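Local coordinates for LIM domain only protein 7 (Homo sapiens, PDB 2EAQ) that carries a PDZ domain, a module that probably binds the C-terminal tails of partner proteins, at residues I7-Q11 with P40-L46; W25-I30 with K59-N63; D50-N56 with L81-R87. All coordinates share one frame; numbering follows the deposited sequence.

From the N terminus, strand 2-10 enters contact 1 first, which closes a loop of 28 residues by bringing the helix 40-43 region back onto that strand. Contact 2 opens inside this loop, at the 25-30 hairpin, and closes only at 59-63, so contacts 1 and 2 cross along the chain; they lie on opposite sides of its centre, with their centres about 21 Å apart. Contact 3 opens at 50-56, after contact 1 has closed, and ends at 81-87, crossing contact 2. It joins two central strands of the antiparallel sheet and touches both other contacts: Ile-9 and Leu-46 pack on Met-83, while the backbone N of Ile-52 probably bonds to Ile-30 O.

Contact 1: I7-Q11 with P40-L46; sequences ISINQ and PAEFSQL
A chi1 of -69° sets Ser-44 OG beside its own backbone N and anti to the carbonyl carbon, and from there the hydroxyl reaches the edge strand. OG donates to Ser-8 O at 2.8 Å, coming in 17° from the carbonyl plane. Ser-44 OG also accepts from a water 2.9 Å away, which in turn takes the N-H of Asn-10, so the hydroxyl is both donor and acceptor. A second water bridges the carbonyls, firmly at Ser-44 O and weakly at Ser-8 O. This joins strand 2-10, the first of the PDZ fold, to the short helix that follows the 21-26/29-35 hairpin; helix 40-43 leads into a Schellman motif, with Gln-45 at positive phi. Around the polar link the fit is apolar. Ile-9 turns CG2 anti to its backbone N, which lays this branch against Pro-40, 3.8 Å from Pro-40 CB, while its CD1 lies near Ala-41 CB and Leu-46 CD2. Next along the same side of the strand, Ile-7 CD1 meets Leu-46 CD1 at 3.8 Å, the two side chains crossing at about a right angle, and Ile-7 CG2 lies 3.6 Å from Ser-44 O. At the far end Gln-11 crosses Pro-40 obliquely at the CG corner of the ring, its NE2 3.4 Å from Pro-40 CG and weakly bonded to Asp-18 O.

Contact 2: W25-I30 with K59-N63; sequences WDIPGI and KFSYN
Pro-28 and Tyr-62 bring the two backbones closest, with CA atoms 5.5 Å apart, where a tight hairpin turn with a cis peptide before Pro-28, closed by the paired bonds of Asp-26 and Gly-29, faces an irregular chain. The key side chain is Phe-60, which buries more surface here than any other residue. Its CG is anti to the backbone N (chi1 179°), sending the ring in among Trp-25, Ile-27, Pro-28 and Ile-30. Over one face sits Ile-30: CG1 stands 3.8 Å from the ring centroid and 12° off the normal, a CH-pi contact, while Ile-30 CD1 reaches Phe-60 CD1 at 3.5 Å. Ile-30 also places CG2 over one face of Trp-25, toward the rim of that ring, so one branched residue packs against both aromatic groups. Phe-60 in turn presents its edge to the face of Trp-25; the centroids are 5.7 Å apart and the planes stand at 75°, which is an offset edge-to-face pair. Two further groups lie at the rim of the phenyl ring: Ile-27 CD1, 4.0 Å from Phe-60 CZ, and Pro-28 O, in the ring plane and 3.4 Å from Phe-60 CE2. That carbonyl also accepts from a water at 2.6 Å, which weakly takes the N-H of Tyr-62. Just beyond, Ser-61 OG accepts from Asn-63 N, forming an ST turn that shapes the chain ahead of helix 65-78. Trp-68 of this helix meets Phe-60 edge-to-face, while Ile-30 joins strand 51-55 through Ile-52. The contact thus pins the hairpin of strands 21-26 and 29-35 to the approach to helix 65-78; in PDZ domains the first of those strands and this helix are the elements that flank the peptide-binding groove.

Contact 3: D50-N56 with L81-R87; sequences DEIIAIN and LVMDVRR
The Asp-50 carboxylate meets the edge of the Arg-87 guanidinium nearly in plane, the two groups only 20° apart. Arg-87 grips side-on: NE to Asp-50 OD1 at 2.8 Å and NH2 to Asp-50 OD2 at 2.9 Å, one nitrogen to each oxygen on its syn side and both bonds almost straight. Gln-47 N also binds Asp-50 OD2, and Gln-45 O takes a bond from Arg-87 NH2. A methionine in place of Arg-87 would probably leave the Asp-50 charge without its mate, the carboxylate held by Gln-47 N but less firmly fixed in rotation, and take a donor from Gln-45 O. Ile-53 CG1 lies at the edge of the Arg-86 guanidinium, 4.2 Å from Arg-86 NH2; Arg-86 is paired with Asp-4. Strands 51-55 and 81-87 run antiparallel (152° between directions), their axes 4.6 Å apart at closest. Glu-51 and Arg-86 form a hydrogen-bonded pair, as do Ala-54 and Asp-84, but between them the register slips by one: Asp-84 O accepts from both Ile-53 N (2.8 Å) and Ala-54 N (3.2 Å), a classic beta bulge. On the face opposite these two pairs, Ile-52 CG1 packs 4.0 Å from Met-83 CE, and Leu-81 CD1 rests 3.6 Å from Ile-55 CB. That apolar side faces Trp-68, Met-72 and Ala-75 of helix 65-78, while strand 2-10 flanks strand 80-88 and Ile-52 reaches Ile-30 and Val-32 of strand 29-35.

Contact 1: I7-Q11 with P40-L46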
loop_
_atom_site.group_PDB
_atom_site.type_symbol
_atom_site.label_atom_id
_atom_site.label_comp_id
_atom_site.label_asym_id
_atom_site.label_seq_id
_atom_site.Cartn_x
_atom_site.Cartn_y
_atom_site.Cartn_z
ATOM N N ILE A 7 -2.543 -1.194 8.337
ATOM C CA ILE A 7 -3.633 -0.334 7.886
ATOM C C ILE A 7 -4.533 -1.117 6.948
ATOM O O ILE A 7 -4.056 -1.673 5.959
ATOM C CB ILE A 7 -3.068 0.885 7.179
ATOM C CG1 ILE A 7 -2.148 1.666 8.129
ATOM C CG2 ILE A 7 -4.229 1.791 6.650
ATOM C CD1 ILE A 7 -1.553 2.981 7.488
ATOM N N SER A 8 -5.822 -1.186 7.247
ATOM C CA SER A 8 -6.763 -1.920 6.425
ATOM C C SER A 8 -7.499 -0.974 5.501
ATOM O O SER A 8 -8.028 0.031 5.943
ATOM C CB SER A 8 -7.752 -2.616 7.344
ATOM O OG SER A 8 -8.556 -3.499 6.488
ATOM N N ILE A 9 -7.460 -1.292 4.212
ATOM C CA ILE A 9 -8.089 -0.461 3.146
ATOM C C ILE A 9 -9.004 -1.416 2.389
ATOM O O ILE A 9 -8.626 -2.552 2.117
ATOM C CB ILE A 9 -7.022 0.188 2.186
ATOM C CG1 ILE A 9 -5.891 0.760 3.049
ATOM C CG2 ILE A 9 -7.695 1.247 1.327
ATOM C CD1 ILE A 9 -4.808 1.459 2.239
ATOM N N ASN A 10 -10.212 -0.976 2.066
ATOM C CA ASN A 10 -11.205 -1.858 1.411
ATOM C C ASN A 10 -12.025 -1.126 0.405
ATOM O O ASN A 10 -12.375 0.039 0.642
ATOM C CB ASN A 10 -12.176 -2.433 2.452
ATOM C CG ASN A 10 -11.465 -3.226 3.515
ATOM O OD1 ASN A 10 -11.184 -4.408 3.341
ATOM N ND2 ASN A 10 -11.129 -2.577 4.612
ATOM N N GLN A 11 -12.322 -1.761 -0.735
ATOM C CA GLN A 11 -13.217 -1.153 -1.721
ATOM C C GLN A 11 -13.901 -2.280 -2.469
ATOM O O GLN A 11 -13.635 -3.445 -2.189
ATOM C CB GLN A 11 -12.441 -0.179 -2.646
ATOM C CG GLN A 11 -11.402 -0.872 -3.515
ATOM C CD GLN A 11 -10.682 0.037 -4.429
ATOM O OE1 GLN A 11 -10.254 -0.424 -5.509
ATOM N NE2 GLN A 11 -10.575 1.254 -4.099
ATOM N N PRO A 40 -10.381 5.561 -0.761
ATOM C CA PRO A 40 -10.372 4.580 0.336
ATOM C C PRO A 40 -9.067 4.722 1.147
ATOM O O PRO A 40 -9.038 4.586 2.401
ATOM C CB PRO A 40 -10.409 3.244 -0.408
ATOM C CG PRO A 40 -11.239 3.518 -1.597
ATOM C CD PRO A 40 -10.766 4.930 -2.029
ATOM N N ALA A 41 -7.950 4.997 0.489
ATOM C CA ALA A 41 -6.675 5.110 1.216
ATOM C C ALA A 41 -6.686 6.314 2.156
ATOM O O ALA A 41 -6.151 6.226 3.261
ATOM C CB ALA A 41 -5.531 5.196 0.200
ATOM N N GLU A 42 -7.349 7.423 1.787
ATOM C CA GLU A 42 -7.431 8.571 2.663
ATOM C C GLU A 42 -8.365 8.221 3.818
ATOM O O GLU A 42 -8.051 8.515 4.957
ATOM C CB GLU A 42 -7.947 9.800 1.878
ATOM C CG GLU A 42 -8.178 11.005 2.726
ATOM C CD GLU A 42 -6.949 11.667 3.263
ATOM O OE1 GLU A 42 -5.782 11.193 3.081
ATOM O OE2 GLU A 42 -7.145 12.726 3.902
ATOM N N PHE A 43 -9.479 7.570 3.503
ATOM C CA PHE A 43 -10.438 7.187 4.553
ATOM C C PHE A 43 -9.695 6.337 5.592
ATOM O O PHE A 43 -9.855 6.510 6.801
ATOM C CB PHE A 43 -11.581 6.356 3.909
ATOM C CG PHE A 43 -12.574 5.802 4.918
ATOM C CD1 PHE A 43 -13.608 6.597 5.437
ATOM C CD2 PHE A 43 -12.414 4.523 5.402
ATOM C CE1 PHE A 43 -14.453 6.057 6.438
ATOM C CE2 PHE A 43 -13.243 3.982 6.396
ATOM C CZ PHE A 43 -14.261 4.767 6.909
ATOM N N SER A 44 -8.861 5.407 5.109
ATOM C CA SER A 44 -8.132 4.495 6.024
ATOM C C SER A 44 -6.963 5.097 6.733
ATOM O O SER A 44 -6.387 4.482 7.622
ATOM C CB SER A 44 -7.634 3.293 5.244
ATOM O OG SER A 44 -8.746 2.471 4.836
ATOM N N GLN A 45 -6.627 6.323 6.361
ATOM C CA GLN A 45 -5.555 7.101 6.990
ATOM C C GLN A 45 -4.148 6.621 6.738
ATOM O O GLN A 45 -3.261 6.689 7.597
ATOM C CB GLN A 45 -5.856 7.441 8.479
ATOM C CG GLN A 45 -7.161 8.290 8.567
ATOM C CD GLN A 45 -7.561 8.788 9.901
ATOM O OE1 GLN A 45 -8.784 9.077 10.134
ATOM N NE2 GLN A 45 -6.603 8.941 10.775
ATOM N N LEU A 46 -3.944 6.133 5.492
ATOM C CA LEU A 46 -2.569 5.880 5.015
ATOM C C LEU A 46 -1.970 7.256 4.799
ATOM O O LEU A 46 -2.666 8.208 4.419
ATOM C CB LEU A 46 -2.690 5.126 3.695
ATOM C CG LEU A 46 -1.371 4.782 2.980
ATOM C CD1 LEU A 46 -0.608 3.679 3.853
ATOM C CD2 LEU A 46 -1.641 4.230 1.555
HETATM O O HOH W 1 -7.957 2.374 8.480
HETATM O O HOH W 2 -10.846 1.899 2.951
#

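Contact 2: W25-I30 with K59-N63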
loop_
_atom_site.group_PDB
_atom_site.type_symbol
_atom_site.label_atom_id
_atom_site.label_comp_id
_atom_site.label_asym_id
_atom_site.label_seq_id
_atom_site.Cartn_x
_atom_site.Cartn_y
_atom_site.Cartn_z
ATOM N N TRP A 25 9.033 4.538 -5.439
ATOM C CA TRP A 25 10.089 3.540 -5.420
ATOM C C TRP A 25 11.369 4.250 -5.030
ATOM O O TRP A 25 11.831 5.185 -5.729
ATOM C CB TRP A 25 10.195 2.940 -6.813
ATOM C CG TRP A 25 9.004 2.066 -7.105
ATOM C CD1 TRP A 25 7.732 2.499 -7.388
ATOM C CD2 TRP A 25 8.955 0.654 -7.053
ATOM N NE1 TRP A 25 6.883 1.419 -7.513
ATOM C CE2 TRP A 25 7.601 0.269 -7.311
ATOM C CE3 TRP A 25 9.928 -0.357 -6.805
ATOM C CZ2 TRP A 25 7.188 -1.056 -7.343
ATOM C CZ3 TRP A 25 9.502 -1.684 -6.844
ATOM C CH2 TRP A 25 8.146 -2.021 -7.112
ATOM N N ASP A 26 11.975 3.855 -3.917
ATOM C CA ASP A 26 13.240 4.428 -3.482
ATOM C C ASP A 26 14.018 3.234 -2.938
ATOM O O ASP A 26 14.310 3.114 -1.719
ATOM C CB ASP A 26 13.040 5.485 -2.410
ATOM C CG ASP A 26 14.215 6.452 -2.385
ATOM O OD1 ASP A 26 15.144 6.182 -3.145
ATOM O OD2 ASP A 26 14.135 7.406 -1.620
ATOM N N ILE A 27 14.436 2.387 -3.854
ATOM C CA ILE A 27 15.111 1.124 -3.534
ATOM C C ILE A 27 16.238 1.398 -2.521
ATOM O O ILE A 27 17.017 2.291 -2.728
ATOM C CB ILE A 27 15.629 0.510 -4.872
ATOM C CG1 ILE A 27 14.438 0.008 -5.718
ATOM C CG2 ILE A 27 16.617 -0.604 -4.593
ATOM C CD1 ILE A 27 13.461 -0.979 -5.001
ATOM N N PRO A 28 16.430 0.507 -1.530
ATOM C CA PRO A 28 15.689 -0.747 -1.342
ATOM C C PRO A 28 14.283 -0.725 -0.750
ATOM O O PRO A 28 13.710 -1.815 -0.517
ATOM C CB PRO A 28 16.672 -1.605 -0.517
ATOM C CG PRO A 28 17.261 -0.547 0.409
ATOM C CD PRO A 28 17.541 0.623 -0.528
ATOM N N GLY A 29 13.743 0.482 -0.552
ATOM C CA GLY A 29 12.369 0.528 -0.035
ATOM C C GLY A 29 11.345 1.060 -0.999
ATOM O O GLY A 29 11.669 1.628 -2.046
ATOM N N ILE A 30 10.089 0.861 -0.663
ATOM C CA ILE A 30 8.950 1.508 -1.368
ATOM C C ILE A 30 8.175 2.284 -0.310
ATOM O O ILE A 30 8.055 1.839 0.848
ATOM C CB ILE A 30 8.034 0.532 -2.114
ATOM C CG1 ILE A 30 7.723 -0.678 -1.262
ATOM C CG2 ILE A 30 8.682 0.084 -3.438
ATOM C CD1 ILE A 30 6.500 -1.464 -1.810
ATOM N N LYS A 59 5.388 -9.814 1.434
ATOM C CA LYS A 59 6.364 -8.879 1.999
ATOM C C LYS A 59 7.167 -8.328 0.808
ATOM O O LYS A 59 7.636 -9.085 -0.074
ATOM C CB LYS A 59 7.285 -9.632 2.980
ATOM C CG LYS A 59 8.252 -8.739 3.734
ATOM C CD LYS A 59 9.184 -9.524 4.655
ATOM C CE LYS A 59 9.802 -8.584 5.697
ATOM N NZ LYS A 59 10.421 -7.322 5.080
ATOM N N PHE A 60 7.331 -7.022 0.730
ATOM C CA PHE A 60 8.138 -6.452 -0.351
ATOM C C PHE A 60 9.615 -6.801 -0.242
ATOM O O PHE A 60 10.224 -6.808 0.863
ATOM C CB PHE A 60 8.067 -4.926 -0.295
ATOM C CG PHE A 60 8.883 -4.245 -1.364
ATOM C CD1 PHE A 60 8.437 -4.252 -2.684
ATOM C CD2 PHE A 60 10.131 -3.694 -1.051
ATOM C CE1 PHE A 60 9.229 -3.714 -3.726
ATOM C CE2 PHE A 60 10.935 -3.156 -2.060
ATOM C CZ PHE A 60 10.495 -3.171 -3.385
ATOM N N SER A 61 10.201 -7.073 -1.389
ATOM C CA SER A 61 11.651 -7.174 -1.396
ATOM C C SER A 61 12.090 -6.603 -2.727
ATOM O O SER A 61 11.442 -6.815 -3.775
ATOM C CB SER A 61 12.174 -8.589 -1.238
ATOM O OG SER A 61 13.554 -8.622 -1.595
ATOM N N TYR A 62 13.209 -5.900 -2.637
ATOM C CA TYR A 62 13.779 -5.321 -3.822
ATOM C C TYR A 62 14.115 -6.366 -4.858
ATOM O O TYR A 62 14.260 -6.046 -6.031
ATOM C CB TYR A 62 15.047 -4.540 -3.542
ATOM C CG TYR A 62 16.148 -5.377 -3.034
ATOM C CD1 TYR A 62 16.215 -5.700 -1.676
ATOM C CD2 TYR A 62 17.069 -5.917 -3.887
ATOM C CE1 TYR A 62 17.176 -6.553 -1.192
ATOM C CE2 TYR A 62 18.066 -6.805 -3.406
ATOM C CZ TYR A 62 18.089 -7.103 -2.065
ATOM O OH TYR A 62 19.004 -7.984 -1.576
ATOM N N ASN A 63 14.279 -7.618 -4.424
ATOM C CA ASN A 63 14.611 -8.746 -5.337
ATOM C C ASN A 63 13.418 -9.275 -6.113
ATOM O O ASN A 63 13.591 -10.072 -7.047
ATOM C CB ASN A 63 15.163 -9.947 -4.554
ATOM C CG ASN A 63 16.620 -9.886 -4.336
ATOM O OD1 ASN A 63 17.113 -10.261 -3.256
ATOM N ND2 ASN A 63 17.351 -9.448 -5.361
HETATM O O HOH W 3 13.669 -4.227 0.344
#

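Contact 3: D50-N56 with L81-R87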
loop_
_atom_site.group_PDB
_atom_site.type_symbol
_atom_site.label_atom_id
_atom_site.label_comp_id
_atom_site.label_asym_id
_atom_site.label_seq_id
_atom_site.Cartn_x
_atom_site.Cartn_y
_atom_site.Cartn_z
ATOM N N ASP A 50 4.820 7.015 4.386
ATOM C CA ASP A 50 4.797 5.751 5.119
ATOM C C ASP A 50 5.604 4.736 4.302
ATOM O O ASP A 50 5.455 4.668 3.073
ATOM C CB ASP A 50 3.367 5.173 5.264
ATOM C CG ASP A 50 2.528 5.881 6.286
ATOM O OD1 ASP A 50 3.070 6.654 7.075
ATOM O OD2 ASP A 50 1.299 5.594 6.285
ATOM N N GLU A 51 6.474 3.953 4.924
ATOM C CA GLU A 51 7.235 2.912 4.205
ATOM C C GLU A 51 6.375 1.687 4.118
ATOM O O GLU A 51 5.811 1.275 5.157
ATOM C CB GLU A 51 8.535 2.576 4.921
ATOM C CG GLU A 51 9.356 1.591 4.032
ATOM C CD GLU A 51 10.631 1.082 4.638
ATOM O OE1 GLU A 51 10.961 1.471 5.764
ATOM O OE2 GLU A 51 11.251 0.243 3.947
ATOM N N ILE A 52 6.237 1.112 2.933
ATOM C CA ILE A 52 5.372 -0.044 2.752
ATOM C C ILE A 52 6.216 -1.308 2.965
ATOM O O ILE A 52 7.206 -1.573 2.252
ATOM C CB ILE A 52 4.749 -0.019 1.323
ATOM C CG1 ILE A 52 3.958 1.282 1.178
ATOM C CG2 ILE A 52 3.887 -1.238 1.069
ATOM C CD1 ILE A 52 3.500 1.621 -0.291
ATOM N N ILE A 53 5.855 -2.113 3.960
ATOM C CA ILE A 53 6.580 -3.319 4.258
ATOM C C ILE A 53 5.975 -4.552 3.655
ATOM O O ILE A 53 6.672 -5.416 3.147
ATOM C CB ILE A 53 6.735 -3.483 5.805
ATOM C CG1 ILE A 53 7.436 -2.254 6.404
ATOM C CG2 ILE A 53 7.522 -4.769 6.102
ATOM C CD1 ILE A 53 8.734 -1.901 5.798
ATOM N N ALA A 54 4.652 -4.630 3.656
ATOM C CA ALA A 54 3.969 -5.783 3.083
ATOM C C ALA A 54 2.516 -5.432 2.763
ATOM O O ALA A 54 1.994 -4.477 3.299
ATOM C CB ALA A 54 3.895 -6.960 4.115
ATOM N N ILE A 55 1.935 -6.146 1.820
ATOM C CA ILE A 55 0.487 -6.039 1.602
ATOM C C ILE A 55 -0.069 -7.456 1.633
ATOM O O ILE A 55 0.491 -8.371 1.005
ATOM C CB ILE A 55 0.081 -5.322 0.312
ATOM C CG1 ILE A 55 0.706 -6.000 -0.897
ATOM C CG2 ILE A 55 0.439 -3.879 0.397
ATOM C CD1 ILE A 55 0.138 -5.461 -2.260
ATOM N N ASN A 56 -1.163 -7.649 2.376
ATOM C CA ASN A 56 -1.780 -8.952 2.469
ATOM C C ASN A 56 -0.678 -9.986 2.793
ATOM O O ASN A 56 0.036 -9.811 3.798
ATOM C CB ASN A 56 -2.581 -9.197 1.166
ATOM C CG ASN A 56 -3.648 -8.125 0.941
ATOM O OD1 ASN A 56 -3.997 -7.761 -0.211
ATOM N ND2 ASN A 56 -4.209 -7.645 2.044
ATOM N N LEU A 81 -6.969 -4.664 1.058
ATOM C CA LEU A 81 -5.562 -4.391 1.154
ATOM C C LEU A 81 -5.187 -4.140 2.613
ATOM O O LEU A 81 -5.505 -3.084 3.139
ATOM C CB LEU A 81 -5.324 -3.179 0.257
ATOM C CG LEU A 81 -3.925 -2.744 -0.034
ATOM C CD1 LEU A 81 -3.103 -3.849 -0.692
ATOM C CD2 LEU A 81 -4.072 -1.514 -0.953
ATOM N N VAL A 82 -4.518 -5.098 3.249
ATOM C CA VAL A 82 -4.058 -4.963 4.638
ATOM C C VAL A 82 -2.558 -4.672 4.503
ATOM O O VAL A 82 -1.781 -5.578 4.138
ATOM C CB VAL A 82 -4.308 -6.233 5.455
ATOM C CG1 VAL A 82 -3.751 -6.114 6.889
ATOM C CG2 VAL A 82 -5.811 -6.449 5.625
ATOM N N MET A 83 -2.182 -3.440 4.815
ATOM C CA MET A 83 -0.801 -2.987 4.606
ATOM C C MET A 83 0.008 -2.899 5.844
ATOM O O MET A 83 -0.476 -2.311 6.819
ATOM C CB MET A 83 -0.814 -1.597 3.970
ATOM C CG MET A 83 -1.763 -1.381 2.734
ATOM S SD MET A 83 -1.524 0.279 1.883
ATOM C CE MET A 83 0.226 0.504 2.467
ATOM N N ASP A 84 1.180 -3.483 5.865
ATOM C CA ASP A 84 2.054 -3.288 7.027
ATOM C C ASP A 84 2.983 -2.154 6.632
ATOM O O ASP A 84 3.619 -2.241 5.564
ATOM C CB ASP A 84 2.851 -4.550 7.323
ATOM C CG ASP A 84 2.024 -5.609 7.952
ATOM O OD1 ASP A 84 0.893 -5.307 8.301
ATOM O OD2 ASP A 84 2.527 -6.725 8.116
ATOM N N VAL A 85 2.980 -1.059 7.366
ATOM C CA VAL A 85 3.809 0.081 7.087
ATOM C C VAL A 85 4.632 0.491 8.275
ATOM O O VAL A 85 4.384 0.100 9.423
ATOM C CB VAL A 85 2.962 1.325 6.582
ATOM C CG1 VAL A 85 2.012 0.913 5.452
ATOM C CG2 VAL A 85 2.200 1.963 7.695
ATOM N N ARG A 86 5.643 1.290 8.005
ATOM C CA ARG A 86 6.531 1.873 9.023
ATOM C C ARG A 86 6.401 3.370 8.812
ATOM O O ARG A 86 6.691 3.909 7.731
ATOM C CB ARG A 86 7.964 1.409 8.775
ATOM C CG ARG A 86 8.960 1.930 9.762
ATOM C CD ARG A 86 10.145 0.980 9.844
ATOM N NE ARG A 86 9.664 -0.381 9.662
ATOM C CZ ARG A 86 10.154 -1.467 10.244
ATOM N NH1 ARG A 86 11.169 -1.372 11.084
ATOM N NH2 ARG A 86 9.635 -2.660 9.955
ATOM N N ARG A 87 6.005 4.077 9.856
ATOM C CA ARG A 87 5.793 5.516 9.846
ATOM C C ARG A 87 6.866 6.170 10.674
ATOM O O ARG A 87 7.039 5.834 11.856
ATOM C CB ARG A 87 4.405 5.829 10.399
ATOM C CG ARG A 87 4.103 7.334 10.359
ATOM C CD ARG A 87 2.647 7.652 10.631
ATOM N NE ARG A 87 1.809 7.094 9.565
ATOM C CZ ARG A 87 0.486 6.908 9.641
ATOM N NH1 ARG A 87 -0.186 7.226 10.771
ATOM N NH2 ARG A 87 -0.169 6.406 8.594
#